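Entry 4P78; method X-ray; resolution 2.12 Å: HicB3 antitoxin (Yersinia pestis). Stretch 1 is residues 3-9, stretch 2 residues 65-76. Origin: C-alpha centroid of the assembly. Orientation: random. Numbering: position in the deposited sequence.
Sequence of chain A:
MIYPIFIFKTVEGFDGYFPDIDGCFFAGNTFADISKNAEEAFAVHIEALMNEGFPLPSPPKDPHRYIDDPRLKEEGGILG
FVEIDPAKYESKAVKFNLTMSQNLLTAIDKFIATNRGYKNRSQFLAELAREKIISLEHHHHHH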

# COMPACT_ATOMS: atom_id res chain seq x y z
N TYR A 3 2.29 0.61 -9.90
CA TYR A 3 2.80 -0.64 -9.35
C TYR A 3 2.78 -0.66 -7.83
O TYR A 3 3.03 0.36 -7.18
CB TYR A 3 4.23 -0.89 -9.84
CG TYR A 3 4.29 -1.62 -11.15
CD1 TYR A 3 4.33 -0.93 -12.36
CD2 TYR A 3 4.32 -3.01 -11.19
CE1 TYR A 3 4.39 -1.61 -13.56
CE2 TYR A 3 4.39 -3.69 -12.39
CZ TYR A 3 4.42 -2.99 -13.57
OH TYR A 3 4.49 -3.68 -14.76
N PRO A 4 2.47 -1.83 -7.26
CA PRO A 4 2.58 -2.02 -5.81
C PRO A 4 4.03 -2.18 -5.40
O PRO A 4 4.79 -2.81 -6.14
CB PRO A 4 1.81 -3.30 -5.56
CG PRO A 4 1.91 -4.06 -6.87
CD PRO A 4 1.97 -3.03 -7.96
N ILE A 5 4.39 -1.62 -4.25
CA ILE A 5 5.66 -1.93 -3.61
C ILE A 5 5.40 -2.34 -2.16
O ILE A 5 4.42 -1.90 -1.56
CB ILE A 5 6.66 -0.74 -3.65
CG1 ILE A 5 6.02 0.52 -3.07
CG2 ILE A 5 7.16 -0.50 -5.09
CD1 ILE A 5 7.01 1.67 -2.88
N PHE A 6 6.24 -3.21 -1.62
CA PHE A 6 6.19 -3.56 -0.21
C PHE A 6 7.34 -2.83 0.45
O PHE A 6 8.48 -2.98 0.01
CB PHE A 6 6.33 -5.08 0.03
CG PHE A 6 5.13 -5.90 -0.35
CD1 PHE A 6 3.99 -5.31 -0.86
CD2 PHE A 6 5.15 -7.27 -0.18
CE1 PHE A 6 2.90 -6.08 -1.20
CE2 PHE A 6 4.05 -8.04 -0.51
CZ PHE A 6 2.93 -7.44 -1.02
N ILE A 7 7.07 -2.03 1.48
CA ILE A 7 8.18 -1.36 2.14
C ILE A 7 8.22 -1.59 3.65
O ILE A 7 7.21 -1.86 4.30
CB ILE A 7 8.18 0.16 1.86
CG1 ILE A 7 7.05 0.87 2.57
CG2 ILE A 7 8.13 0.44 0.36
CD1 ILE A 7 7.10 2.37 2.38
N PHE A 8 9.43 -1.44 4.18
CA PHE A 8 9.75 -1.80 5.55
C PHE A 8 10.61 -0.71 6.15
O PHE A 8 11.47 -0.15 5.47
CB PHE A 8 10.48 -3.15 5.59
CG PHE A 8 9.75 -4.25 4.92
CD1 PHE A 8 8.90 -5.08 5.65
CD2 PHE A 8 9.87 -4.45 3.56
CE1 PHE A 8 8.21 -6.10 5.02
CE2 PHE A 8 9.17 -5.46 2.93
CZ PHE A 8 8.34 -6.29 3.67
N LYS A 9 10.37 -0.40 7.41
CA LYS A 9 11.14 0.64 8.10
C LYS A 9 12.59 0.22 8.34
O LYS A 9 12.85 -0.90 8.76
CB LYS A 9 10.47 0.99 9.42
CG LYS A 9 10.12 2.45 9.55
CD LYS A 9 11.37 3.29 9.61
CE LYS A 9 11.09 4.74 9.27
NZ LYS A 9 12.37 5.48 9.05
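Stretch 2 65-76: RYIDDPRLKEEG

Stretch 2 lies along one face of the strand formed by residues 3-9 and runs the same way. It enters as the last turn of a helix, 65-67, breaks at D68 and D69, and starts a short second helix at 70 whose axis is almost parallel to the strand, with 9° between their N-to-C directions and a closest approach of 9.6 Å. The order of the pairs agrees with this: P4 with Y66, F6 with L72, F8 with G76, and the CA separations shrink from 8.5 Å (P4 CA to Y66 CA) through 7.2 Å (F6 CA to L72 CA) to 6.3 Å (F8 CA to G76 CA). The CA separation falls along the three pairs, and the shortest is at the glycine, G76.

The strand's alternation sets the pattern. P4, F6 and F8 point toward stretch 2, while Y3, I5 and I7 point away, so three bumps are offered at every second residue. The puckered ring of P4 meets the ring of Y66, with P4 CG 3.4 Å from Y66 CE1.

F6 is the main bump and has the largest covered area of any residue here. Its ring fits a pocket built from both helices and the turn between them. L72 sets out sideways from its CA, but its end comes nearer, and CD2 sits over one ring face, 3.6 Å from the F6 ring centroid and 11° off the normal, a CH-pi contact. Y66 lines another part of the pocket, its CD1 4.3 Å from F6 CE1. The rim of the ring meets polar atoms near its plane: F6 CE2 is 3.4 Å from D69 OD1 and 4.0 Å from R71 NE.

That polar wall is held by its own bonds. D69 caps the second helix, with OD2 accepting from R71 N at 3.0 Å, and the R71 side chain returns to the same carboxylate through NH1 to D69 OD1 at 2.7 Å and NE to D69 OD2 at 3.0 Å, a salt bridge. The charges are paired with each other while their atoms border an aromatic edge.

F8 takes a different kind of hollow, lined largely by backbone. Its ring edge faces carbonyls: F8 CD1 is 3.6 Å from E75 O, and F8 CE1 is 4.1 Å from R71 O. G76, with positive phi, leaves the helical conformation here. No direct hydrogen bond joins the stretches; a water does, accepting from K9 N at 2.8 Å and donating to G76 O at 2.8 Å.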

# COMPACT_ATOMS: atom_id res chain seq x y z
N ARG A 65 -4.66 -10.52 -4.17
CA ARG A 65 -3.33 -11.15 -4.09
C ARG A 65 -2.41 -10.40 -3.13
O ARG A 65 -1.58 -11.02 -2.46
CB ARG A 65 -2.68 -11.25 -5.47
CG ARG A 65 -3.21 -12.42 -6.31
CD ARG A 65 -2.34 -12.71 -7.53
NE ARG A 65 -3.07 -13.44 -8.55
CZ ARG A 65 -2.55 -13.86 -9.70
NH1 ARG A 65 -1.27 -13.61 -9.98
NH2 ARG A 65 -3.30 -14.53 -10.57
N TYR A 66 -2.57 -9.08 -3.03
CA TYR A 66 -1.75 -8.29 -2.10
C TYR A 66 -2.30 -8.33 -0.68
O TYR A 66 -1.55 -8.48 0.28
CB TYR A 66 -1.62 -6.85 -2.62
CG TYR A 66 -1.16 -6.84 -4.05
CD1 TYR A 66 0.19 -6.98 -4.37
CD2 TYR A 66 -2.08 -6.78 -5.10
CE1 TYR A 66 0.63 -7.03 -5.70
CE2 TYR A 66 -1.66 -6.82 -6.44
CZ TYR A 66 -0.31 -6.94 -6.73
OH TYR A 66 0.09 -6.97 -8.06
N ILE A 67 -3.62 -8.23 -0.55
CA ILE A 67 -4.26 -8.29 0.76
C ILE A 67 -4.02 -9.65 1.41
O ILE A 67 -3.92 -9.74 2.63
CB ILE A 67 -5.78 -8.00 0.65
CG1 ILE A 67 -5.98 -6.61 0.06
CG2 ILE A 67 -6.47 -8.11 2.01
CD1 ILE A 67 -7.37 -6.37 -0.52
N ASP A 68 -3.90 -10.70 0.60
CA ASP A 68 -3.62 -12.03 1.14
C ASP A 68 -2.12 -12.37 1.26
O ASP A 68 -1.77 -13.44 1.75
CB ASP A 68 -4.31 -13.10 0.29
CG ASP A 68 -5.81 -13.21 0.58
OD1 ASP A 68 -6.23 -12.88 1.70
OD2 ASP A 68 -6.56 -13.62 -0.34
N ASP A 69 -1.24 -11.46 0.84
CA ASP A 69 0.21 -11.73 0.85
C ASP A 69 0.78 -11.70 2.27
O ASP A 69 0.87 -10.64 2.90
CB ASP A 69 0.97 -10.73 -0.04
CG ASP A 69 2.36 -11.22 -0.43
OD1 ASP A 69 2.75 -11.01 -1.60
OD2 ASP A 69 3.07 -11.80 0.42
N PRO A 70 1.20 -12.87 2.76
CA PRO A 70 1.71 -13.02 4.13
C PRO A 70 2.95 -12.19 4.42
O PRO A 70 3.23 -11.93 5.58
CB PRO A 70 2.03 -14.52 4.22
CG PRO A 70 2.21 -14.94 2.82
CD PRO A 70 1.26 -14.13 2.01
N ARG A 71 3.68 -11.78 3.38
CA ARG A 71 4.91 -11.01 3.58
C ARG A 71 4.60 -9.67 4.22
O ARG A 71 5.40 -9.13 4.98
CB ARG A 71 5.66 -10.82 2.26
CG ARG A 71 6.22 -12.12 1.71
CD ARG A 71 6.83 -11.93 0.34
NE ARG A 71 5.83 -11.62 -0.67
CZ ARG A 71 6.10 -11.47 -1.96
NH1 ARG A 71 5.14 -11.19 -2.84
NH2 ARG A 71 7.35 -11.59 -2.38
N LEU A 72 3.42 -9.13 3.95
CA LEU A 72 3.03 -7.88 4.59
C LEU A 72 2.88 -8.10 6.10
O LEU A 72 3.45 -7.35 6.90
CB LEU A 72 1.75 -7.33 3.98
CG LEU A 72 1.97 -6.76 2.57
CD1 LEU A 72 0.67 -6.28 1.94
CD2 LEU A 72 3.02 -5.64 2.57
N LYS A 73 2.14 -9.13 6.48
CA LYS A 73 1.91 -9.47 7.88
C LYS A 73 3.21 -9.81 8.64
O LYS A 73 3.42 -9.34 9.76
CB LYS A 73 0.93 -10.65 7.95
CG LYS A 73 -0.44 -10.36 7.30
CD LYS A 73 -0.75 -11.39 6.21
CE LYS A 73 -2.09 -11.13 5.49
NZ LYS A 73 -2.82 -12.43 5.25
N GLU A 74 4.08 -10.59 8.01
CA GLU A 74 5.30 -11.11 8.65
C GLU A 74 6.26 -10.09 9.27
O GLU A 74 6.80 -10.32 10.36
CB GLU A 74 6.10 -11.93 7.64
CG GLU A 74 5.53 -13.28 7.30
CD GLU A 74 6.25 -13.92 6.12
OE1 GLU A 74 5.75 -14.95 5.60
OE2 GLU A 74 7.30 -13.38 5.71
N GLU A 75 6.53 -8.99 8.57
CA GLU A 75 7.67 -8.18 8.96
C GLU A 75 7.39 -6.69 9.09
O GLU A 75 8.31 -5.87 9.12
CB GLU A 75 8.82 -8.39 7.96
CG GLU A 75 9.41 -9.81 7.95
CD GLU A 75 10.09 -10.19 9.27
OE1 GLU A 75 10.22 -9.32 10.17
OE2 GLU A 75 10.50 -11.36 9.40
N GLY A 76 6.11 -6.33 9.17
CA GLY A 76 5.77 -4.93 9.31
C GLY A 76 5.88 -4.23 7.97
O GLY A 76 6.39 -3.11 7.87
O HOH W 1 8.60 -1.81 9.09